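PDB 3FLK: tartrate dehydrogenase/decarboxylase from Pseudomonas putida, which oxidises (+)-tartrate to oxaloglycolate with NAD+, turns meso-tartrate into D-glycerate and oxidatively decarboxylates D-malate to pyruvate. Local coordinates for residues G17-P22 against L347-V352; N297-I302 against A354-T359. The protein carries 1 engineered substitution. All blocks are in the same frame, centred on the assembly; numbering follows the deposited sequence.

How the contacts relate
Both contacts are buried and share helix 349-361: contact 1 uses its N-terminal turn, against the start of helix 17-35, and contact 2 its later turns, against the start of helix 299-313. Their centres lie about 8 Å apart, and they touch where Val20 CG1 packs on Asn297 O and Thr349 O on Pro298 CG. Contact 1 is mixed in character, a methyl group against a carbonyl oxygen with a water bridge beside it, and its polar ends turn to the loop 291-296. Contact 2 joins isoleucines through purely apolar touches between the segments, while the backbone of Asn297, at the start of 297-302, hydrogen-bonds the adenine of NADH.

Contact 1: residues G17-P22 against L347-V352; sequences GLEVLP and LSTQQV
Thr349, in the first turn of helix 349-361, sets its methyl group against the start of helix 17-35: CG2 lies 3.8 Å from Glu19 O and 4.4 Å from Val20 CG1. Thr349 branches at CB, and chi1 of -55° sets CG2 anti to the backbone N and OG1 anti to the carbonyl carbon. The methyl branch faces the neighbouring helix, and the hydroxyl is hydrogen-bonded to Ala296 O. Glu19 is the second large contributor, but its carboxylate makes no bond to Thr349; OE1 stays 4.5 Å from Thr349 OG1, while OE2 accepts from Gly292 N. Two polar ends from different helices are thus tied to one loop, 291-296, which also packs against the Glu19 side chain through Phe291, Asn294 and Ala296. Gln350 adds a solvent-mediated link. A water donates to Glu19 O at 2.6 Å and accepts from Gln350 NE2 at 2.9 Å, joining the backbone of one helix to a side chain of the other; the same NE2 is also hydrogen-bonded to Asn294 OD1. A capping box closes the start of helix 349-361. Ser348 OG at the N-cap receives Gln351 N at 3.2 Å, and in return Ser348 N gives a nearly straight bond of 169° to a lone pair of Gln351 OE1, 3.0 Å away. Val20 contributes little, and its side chain also packs on Met301 and comes within about 5 Å of the bound NADH. The arrangement is a junction of two helix N-terminal ends in the isocitrate/isopropylmalate dehydrogenase fold, where the helix following the first strand, 6-13, meets the last helix of the chain beside the cofactor.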
ATOM      1  N   GLY A  17       5.418  23.793  -0.694  1.00 13.52           N
ATOM      2  CA  GLY A  17       4.986  24.315   0.602  1.00 14.00           C
ATOM      3  C   GLY A  17       5.049  25.833   0.615  1.00 14.43           C
ATOM      4  O   GLY A  17       4.206  26.491   1.224  1.00 14.42           O
ATOM      5  N   LEU A  18       6.043  26.382  -0.084  1.00 14.78           N
ATOM      6  CA  LEU A  18       6.207  27.830  -0.229  1.00 15.15           C
ATOM      7  C   LEU A  18       5.158  28.441  -1.163  1.00 15.29           C
ATOM      8  O   LEU A  18       4.835  29.622  -1.049  1.00 15.39           O
ATOM      9  CB  LEU A  18       7.619  28.163  -0.728  1.00 15.34           C
ATOM     10  CG  LEU A  18       8.799  27.831   0.197  1.00 15.63           C
ATOM     11  CD1 LEU A  18      10.083  27.633  -0.596  1.00 16.29           C
ATOM     12  CD2 LEU A  18       8.982  28.905   1.261  1.00 16.47           C
ATOM     13  N   GLU A  19       4.626  27.633  -2.075  1.00 15.35           N
ATOM     14  CA  GLU A  19       3.606  28.093  -3.017  1.00 15.84           C
ATOM     15  C   GLU A  19       2.191  28.007  -2.442  1.00 15.40           C
ATOM     16  O   GLU A  19       1.389  28.926  -2.619  1.00 15.49           O
ATOM     17  CB  GLU A  19       3.691  27.314  -4.336  1.00 15.70           C
ATOM     18  CG  GLU A  19       4.980  27.544  -5.123  1.00 16.64           C
ATOM     19  CD  GLU A  19       5.072  26.698  -6.389  1.00 17.07           C
ATOM     20  OE1 GLU A  19       4.302  25.722  -6.527  1.00 19.41           O
ATOM     21  OE2 GLU A  19       5.919  27.011  -7.252  1.00 18.71           O
ATOM     22  N   VAL A  20       1.883  26.911  -1.753  1.00 15.14           N
ATOM     23  CA  VAL A  20       0.510  26.682  -1.289  1.00 15.01           C
ATOM     24  C   VAL A  20       0.159  27.390   0.029  1.00 15.22           C
ATOM     25  O   VAL A  20      -0.989  27.791   0.223  1.00 14.97           O
ATOM     26  CB  VAL A  20       0.126  25.169  -1.240  1.00 14.96           C
ATOM     27  CG1 VAL A  20       0.265  24.533  -2.626  1.00 14.29           C
ATOM     28  CG2 VAL A  20       0.953  24.404  -0.201  1.00 14.69           C
ATOM     29  N   LEU A  21       1.140  27.548   0.918  1.00 15.62           N
ATOM     30  CA  LEU A  21       0.887  28.161   2.230  1.00 16.25           C
ATOM     31  C   LEU A  21       0.261  29.563   2.165  1.00 16.40           C
ATOM     32  O   LEU A  21      -0.730  29.813   2.853  1.00 16.30           O
ATOM     33  CB  LEU A  21       2.139  28.172   3.124  1.00 16.54           C
ATOM     34  CG  LEU A  21       1.905  28.771   4.519  1.00 17.34           C
ATOM     35  CD1 LEU A  21       1.219  27.769   5.428  1.00 18.42           C
ATOM     36  CD2 LEU A  21       3.194  29.258   5.151  1.00 18.76           C
ATOM     37  N   PRO A  22       0.833  30.482   1.354  1.00 16.73           N
ATOM     38  CA  PRO A  22       0.227  31.816   1.247  1.00 16.86           C
ATOM     39  C   PRO A  22      -1.227  31.788   0.768  1.00 16.87           C
ATOM     40  O   PRO A  22      -2.003  32.672   1.127  1.00 16.94           O
ATOM     41  CB  PRO A  22       1.118  32.525   0.221  1.00 16.96           C
ATOM     42  CG  PRO A  22       2.425  31.815   0.307  1.00 17.09           C
ATOM     43  CD  PRO A  22       2.051  30.383   0.527  1.00 16.85           C
ATOM     44  N   LEU A 347      -6.076  26.830 -14.272  1.00 15.79           N
ATOM     45  CA  LEU A 347      -5.703  27.908 -13.354  1.00 15.07           C
ATOM     46  C   LEU A 347      -4.398  27.627 -12.619  1.00 14.62           C
ATOM     47  O   LEU A 347      -4.039  26.470 -12.384  1.00 14.58           O
ATOM     48  CB  LEU A 347      -6.825  28.192 -12.351  1.00 15.01           C
ATOM     49  CG  LEU A 347      -8.187  28.674 -12.868  1.00 15.36           C
ATOM     50  CD1 LEU A 347      -8.996  29.227 -11.712  1.00 15.12           C
ATOM     51  CD2 LEU A 347      -8.063  29.720 -13.982  1.00 15.53           C
ATOM     52  N   SER A 348      -3.691  28.695 -12.267  1.00 13.94           N
ATOM     53  CA  SER A 348      -2.472  28.597 -11.475  1.00 13.36           C
ATOM     54  C   SER A 348      -2.813  28.462  -9.993  1.00 13.12           C
ATOM     55  O   SER A 348      -3.954  28.681  -9.591  1.00 12.82           O
ATOM     56  CB  SER A 348      -1.606  29.840 -11.684  1.00 13.32           C
ATOM     57  OG  SER A 348      -2.161  30.956 -11.006  1.00 12.79           O
ATOM     58  N   THR A 349      -1.809  28.115  -9.190  1.00 13.04           N
ATOM     59  CA  THR A 349      -1.941  28.028  -7.738  1.00 12.94           C
ATOM     60  C   THR A 349      -2.615  29.277  -7.160  1.00 13.13           C
ATOM     61  O   THR A 349      -3.593  29.175  -6.411  1.00 12.82           O
ATOM     62  CB  THR A 349      -0.554  27.849  -7.073  1.00 13.11           C
ATOM     63  OG1 THR A 349       0.103  26.709  -7.636  1.00 12.46           O
ATOM     64  CG2 THR A 349      -0.680  27.671  -5.562  1.00 12.65           C
ATOM     65  N   GLN A 350      -2.091  30.445  -7.533  1.00 13.22           N
ATOM     66  CA  GLN A 350      -2.552  31.727  -7.001  1.00 13.61           C
ATOM     67  C   GLN A 350      -3.972  32.056  -7.449  1.00 13.25           C
ATOM     68  O   GLN A 350      -4.744  32.634  -6.687  1.00 13.44           O
ATOM     69  CB  GLN A 350      -1.591  32.857  -7.396  1.00 14.08           C
ATOM     70  CG  GLN A 350      -0.195  32.773  -6.753  1.00 15.47           C
ATOM     71  CD  GLN A 350       0.676  31.670  -7.339  1.00 17.75           C
ATOM     72  OE1 GLN A 350       0.487  31.243  -8.486  1.00 18.28           O
ATOM     73  NE2 GLN A 350       1.642  31.201  -6.551  1.00 18.47           N
ATOM     74  N   GLN A 351      -4.311  31.678  -8.680  1.00 12.95           N
ATOM     75  CA  GLN A 351      -5.658  31.898  -9.218  1.00 12.78           C
ATOM     76  C   GLN A 351      -6.716  31.059  -8.501  1.00 12.72           C
ATOM     77  O   GLN A 351      -7.834  31.523  -8.289  1.00 12.53           O
ATOM     78  CB  GLN A 351      -5.697  31.638 -10.727  1.00 12.57           C
ATOM     79  CG  GLN A 351      -5.043  32.737 -11.567  1.00 12.56           C
ATOM     80  CD  GLN A 351      -4.974  32.393 -13.049  1.00 12.72           C
ATOM     81  OE1 GLN A 351      -4.803  31.234 -13.424  1.00 11.73           O
ATOM     82  NE2 GLN A 351      -5.094  33.411 -13.898  1.00 12.23           N
ATOM     83  N   VAL A 352      -6.365  29.829  -8.130  1.00 12.88           N
ATOM     84  CA  VAL A 352      -7.281  28.972  -7.365  1.00 13.15           C
ATOM     85  C   VAL A 352      -7.489  29.533  -5.955  1.00 13.37           C
ATOM     86  O   VAL A 352      -8.623  29.604  -5.468  1.00 13.72           O
ATOM     87  CB  VAL A 352      -6.806  27.494  -7.321  1.00 13.19           C
ATOM     88  CG1 VAL A 352      -7.744  26.643  -6.461  1.00 13.17           C
ATOM     89  CG2 VAL A 352      -6.729  26.921  -8.731  1.00 13.01           C
TER
HETATM   90  O   HOH W   1       1.281  31.313  -3.679  1.00 23.98           O

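Contact 2: residues N297-I302 against A354-T359; sequences NPIAMI and AAISDT. With NAI (1,4-dihydronicotinamide adenine dinucleotide), chain F.
With CG1 beside the backbone N and anti to the carbonyl carbon (chi1 -64°), and the chain then extended through chi2 at 165°, Ile356 brings CD1 against Ile299 and Ile302. This is helix-to-helix packing in the isocitrate/isopropylmalate dehydrogenase fold, between the start of helix 299-313 and the C-terminal helix 349-361. Ile302 CD1 and Ile356 CD1 meet tip to tip at 3.7 Å. Ile299 instead offers the middle of its chain: its CG1 is 3.9 Å from Ile356 CD1, and the two side chains cross at about a right angle. Helix 317-336 lines the same apolar cluster, with Ile330 on Ile299, Met326 on Ile302 and Val333 on Ile356. At the head of helix 299-313, Asn297 OD1 caps Ile299 N at 3.0 Å, the donor standing 37° out of the carbonyl plane, while its ND2 is bonded to Asp342 OD1. The backbone of Asn297 is left to read the adenine of NADH through two hydrogen bonds, much as a base-pairing edge would: Asn297 N donates to N1A at 2.9 Å, and N6A donates to Asn297 O at 3.0 Å.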
ATOM      1  N   ASN A 297      -1.685  22.389  -6.643  1.00 12.35           N
ATOM      2  CA  ASN A 297      -3.036  22.498  -6.097  1.00 12.07           C
ATOM      3  C   ASN A 297      -2.971  22.981  -4.645  1.00 11.88           C
ATOM      4  O   ASN A 297      -2.354  22.322  -3.804  1.00 11.85           O
ATOM      5  CB  ASN A 297      -3.736  21.131  -6.180  1.00 12.11           C
ATOM      6  CG  ASN A 297      -5.244  21.219  -6.017  1.00 12.15           C
ATOM      7  OD1 ASN A 297      -5.768  22.169  -5.442  1.00 12.61           O
ATOM      8  ND2 ASN A 297      -5.950  20.218  -6.532  1.00 12.05           N
ATOM      9  N   PRO A 298      -3.580  24.150  -4.351  1.00 11.76           N
ATOM     10  CA  PRO A 298      -3.577  24.671  -2.986  1.00 11.58           C
ATOM     11  C   PRO A 298      -4.740  24.189  -2.112  1.00 11.47           C
ATOM     12  O   PRO A 298      -4.805  24.560  -0.935  1.00 11.36           O
ATOM     13  CB  PRO A 298      -3.695  26.179  -3.203  1.00 11.65           C
ATOM     14  CG  PRO A 298      -4.529  26.300  -4.446  1.00 11.66           C
ATOM     15  CD  PRO A 298      -4.268  25.068  -5.283  1.00 11.68           C
ATOM     16  N   ILE A 299      -5.647  23.385  -2.667  1.00 11.24           N
ATOM     17  CA  ILE A 299      -6.850  22.980  -1.925  1.00 11.32           C
ATOM     18  C   ILE A 299      -6.522  22.177  -0.658  1.00 11.42           C
ATOM     19  O   ILE A 299      -7.143  22.387   0.386  1.00 11.43           O
ATOM     20  CB  ILE A 299      -7.897  22.251  -2.820  1.00 11.27           C
ATOM     21  CG1 ILE A 299      -8.479  23.227  -3.855  1.00 11.50           C
ATOM     22  CG2 ILE A 299      -9.022  21.653  -1.965  1.00 10.74           C
ATOM     23  CD1 ILE A 299      -9.383  22.588  -4.901  1.00 11.08           C
ATOM     24  N   ALA A 300      -5.537  21.286  -0.748  1.00 11.61           N
ATOM     25  CA  ALA A 300      -5.097  20.497   0.408  1.00 11.82           C
ATOM     26  C   ALA A 300      -4.669  21.393   1.567  1.00 12.06           C
ATOM     27  O   ALA A 300      -5.077  21.177   2.710  1.00 12.19           O
ATOM     28  CB  ALA A 300      -3.970  19.548   0.016  1.00 11.66           C
HETATM   29  N   MSE A 301      -3.860  22.404   1.253  1.00 12.37           N
HETATM   30  CA  MSE A 301      -3.415  23.402   2.222  1.00 13.11           C
HETATM   31  C   MSE A 301      -4.599  24.164   2.825  1.00 12.70           C
HETATM   32  O   MSE A 301      -4.668  24.344   4.041  1.00 12.46           O
HETATM   33  CB  MSE A 301      -2.443  24.381   1.557  1.00 13.73           C
HETATM   34  CG  MSE A 301      -1.734  25.334   2.508  1.00 16.51           C
HETATM   35 SE   MSE A 301      -0.265  24.472   3.462  1.00 25.51          SE
HETATM   36  CE  MSE A 301      -1.142  24.117   5.155  1.00 21.77           C
ATOM     37  N   ILE A 302      -5.522  24.594   1.966  1.00 12.50           N
ATOM     38  CA  ILE A 302      -6.684  25.390   2.383  1.00 12.33           C
ATOM     39  C   ILE A 302      -7.637  24.580   3.271  1.00 12.27           C
ATOM     40  O   ILE A 302      -8.056  25.049   4.329  1.00 12.07           O
ATOM     41  CB  ILE A 302      -7.423  25.995   1.157  1.00 12.18           C
ATOM     42  CG1 ILE A 302      -6.537  27.052   0.482  1.00 12.31           C
ATOM     43  CG2 ILE A 302      -8.757  26.620   1.571  1.00 12.53           C
ATOM     44  CD1 ILE A 302      -6.841  27.288  -0.993  1.00 12.05           C
ATOM     45  N   ALA A 354      -7.211  32.653  -5.068  1.00 14.93           N
ATOM     46  CA  ALA A 354      -8.043  33.839  -5.276  1.00 15.39           C
ATOM     47  C   ALA A 354      -9.515  33.499  -5.510  1.00 15.80           C
ATOM     48  O   ALA A 354     -10.401  34.175  -4.982  1.00 15.97           O
ATOM     49  CB  ALA A 354      -7.499  34.669  -6.436  1.00 15.29           C
ATOM     50  N   ALA A 355      -9.767  32.457  -6.300  1.00 16.24           N
ATOM     51  CA  ALA A 355     -11.129  32.015  -6.609  1.00 16.78           C
ATOM     52  C   ALA A 355     -11.881  31.498  -5.376  1.00 17.15           C
ATOM     53  O   ALA A 355     -13.067  31.781  -5.205  1.00 17.02           O
ATOM     54  CB  ALA A 355     -11.109  30.956  -7.707  1.00 16.70           C
ATOM     55  N   ILE A 356     -11.188  30.748  -4.523  1.00 17.61           N
ATOM     56  CA  ILE A 356     -11.787  30.230  -3.289  1.00 18.06           C
ATOM     57  C   ILE A 356     -12.043  31.371  -2.302  1.00 18.62           C
ATOM     58  O   ILE A 356     -13.115  31.446  -1.698  1.00 18.59           O
ATOM     59  CB  ILE A 356     -10.921  29.109  -2.648  1.00 18.12           C
ATOM     60  CG1 ILE A 356     -10.857  27.894  -3.582  1.00 17.96           C
ATOM     61  CG2 ILE A 356     -11.483  28.698  -1.281  1.00 17.98           C
ATOM     62  CD1 ILE A 356      -9.767  26.882  -3.248  1.00 17.90           C
ATOM     63  N   SER A 357     -11.063  32.261  -2.165  1.00 19.31           N
ATOM     64  CA  SER A 357     -11.174  33.432  -1.300  1.00 20.32           C
ATOM     65  C   SER A 357     -12.346  34.336  -1.708  1.00 20.85           C
ATOM     66  O   SER A 357     -13.127  34.771  -0.854  1.00 20.74           O
ATOM     67  CB  SER A 357      -9.859  34.218  -1.303  1.00 20.26           C
ATOM     68  OG  SER A 357      -9.847  35.192  -0.276  1.00 21.71           O
ATOM     69  N   ASP A 358     -12.471  34.599  -3.010  1.00 21.47           N
ATOM     70  CA  ASP A 358     -13.563  35.425  -3.532  1.00 22.21           C
ATOM     71  C   ASP A 358     -14.931  34.770  -3.360  1.00 22.29           C
ATOM     72  O   ASP A 358     -15.895  35.434  -2.972  1.00 22.22           O
ATOM     73  CB  ASP A 358     -13.342  35.766  -5.007  1.00 22.54           C
ATOM     74  CG  ASP A 358     -14.428  36.674  -5.564  1.00 24.00           C
ATOM     75  OD1 ASP A 358     -14.736  37.703  -4.921  1.00 25.93           O
ATOM     76  OD2 ASP A 358     -14.978  36.355  -6.641  1.00 25.94           O
ATOM     77  N   THR A 359     -15.011  33.476  -3.663  1.00 22.46           N
ATOM     78  CA  THR A 359     -16.242  32.703  -3.496  1.00 22.69           C
ATOM     79  C   THR A 359     -16.701  32.729  -2.035  1.00 23.01           C
ATOM     80  O   THR A 359     -17.888  32.911  -1.755  1.00 22.99           O
ATOM     81  CB  THR A 359     -16.059  31.245  -3.983  1.00 22.56           C
ATOM     82  OG1 THR A 359     -15.683  31.252  -5.366  1.00 22.64           O
ATOM     83  CG2 THR A 359     -17.338  30.438  -3.823  1.00 22.54           C
TER
HETATM   84  PA  NAI F 402       4.987  14.478  -3.171  1.00 11.31           P
HETATM   85  O1A NAI F 402       3.676  14.444  -2.483  1.00 10.82           O
HETATM   86  O2A NAI F 402       5.737  15.714  -2.880  1.00 10.78           O
HETATM   87  O5B NAI F 402       4.752  14.369  -4.751  1.00 11.90           O
HETATM   88  C5B NAI F 402       4.234  13.212  -5.368  1.00 11.66           C
HETATM   89  C4B NAI F 402       3.615  13.568  -6.715  1.00 11.70           C
HETATM   90  O4B NAI F 402       2.393  14.253  -6.513  1.00 12.22           O
HETATM   91  C3B NAI F 402       4.514  14.480  -7.538  1.00 12.08           C
HETATM   92  O3B NAI F 402       4.454  14.068  -8.882  1.00 12.34           O
HETATM   93  C2B NAI F 402       3.896  15.854  -7.363  1.00 12.19           C
HETATM   94  O2B NAI F 402       4.065  16.666  -8.503  1.00 13.09           O
HETATM   95  C1B NAI F 402       2.434  15.552  -7.082  1.00 11.45           C
HETATM   96  N9A NAI F 402       1.853  16.540  -6.157  1.00 11.38           N
HETATM   97  C8A NAI F 402       2.061  16.629  -4.803  1.00 11.31           C
HETATM   98  N7A NAI F 402       1.342  17.671  -4.333  1.00 10.91           N
HETATM   99  C5A NAI F 402       0.682  18.247  -5.356  1.00 11.04           C
HETATM  100  C6A NAI F 402      -0.182  19.335  -5.425  1.00 10.81           C
HETATM  101  N6A NAI F 402      -0.502  20.013  -4.325  1.00 10.24           N
HETATM  102  N1A NAI F 402      -0.714  19.697  -6.646  1.00 11.14           N
HETATM  103  C2A NAI F 402      -0.395  18.993  -7.788  1.00 11.20           C
HETATM  104  N3A NAI F 402       0.460  17.911  -7.704  1.00 10.83           N
HETATM  105  C4A NAI F 402       0.994  17.547  -6.513  1.00 10.60           C
HETATM  106  O3  NAI F 402       5.784  13.142  -2.720  1.00 12.15           O
HETATM  107  PN  NAI F 402       7.211  12.604  -3.246  1.00 12.74           P
HETATM  108  O1N NAI F 402       7.471  13.047  -4.633  1.00 13.18           O
HETATM  109  O2N NAI F 402       7.219  11.148  -2.974  1.00 12.90           O
HETATM  110  O5D NAI F 402       8.256  13.300  -2.251  1.00 12.42           O
HETATM  111  C5D NAI F 402       8.814  14.572  -2.511  1.00 12.90           C
HETATM  112  C4D NAI F 402       9.465  15.125  -1.243  1.00 13.07           C
HETATM  113  O4D NAI F 402       8.469  15.461  -0.295  1.00 12.93           O
HETATM  114  C3D NAI F 402      10.395  14.136  -0.553  1.00 13.44           C
HETATM  115  O3D NAI F 402      11.501  14.862  -0.075  1.00 12.91           O
HETATM  116  C2D NAI F 402       9.581  13.606   0.614  1.00 13.56           C
HETATM  117  O2D NAI F 402      10.388  13.220   1.701  1.00 13.91           O
HETATM  118  C1D NAI F 402       8.716  14.813   0.944  1.00 13.37           C
HETATM  119  N1N NAI F 402       7.433  14.520   1.614  1.00 13.49           N
HETATM  120  C2N NAI F 402       7.131  15.251   2.729  1.00 13.01           C
HETATM  121  C3N NAI F 402       5.931  15.053   3.402  1.00 13.82           C
HETATM  122  C7N NAI F 402       5.510  16.045   4.449  1.00 13.85           C
HETATM  123  O7N NAI F 402       6.289  17.202   4.665  1.00 14.18           O
HETATM  124  N7N NAI F 402       4.407  15.814   5.160  1.00 14.27           N
HETATM  125  C4N NAI F 402       5.034  14.098   2.922  1.00 13.81           C
HETATM  126  C5N NAI F 402       5.344  13.359   1.781  1.00 13.71           C
HETATM  127  C6N NAI F 402       6.556  13.581   1.126  1.00 13.50           C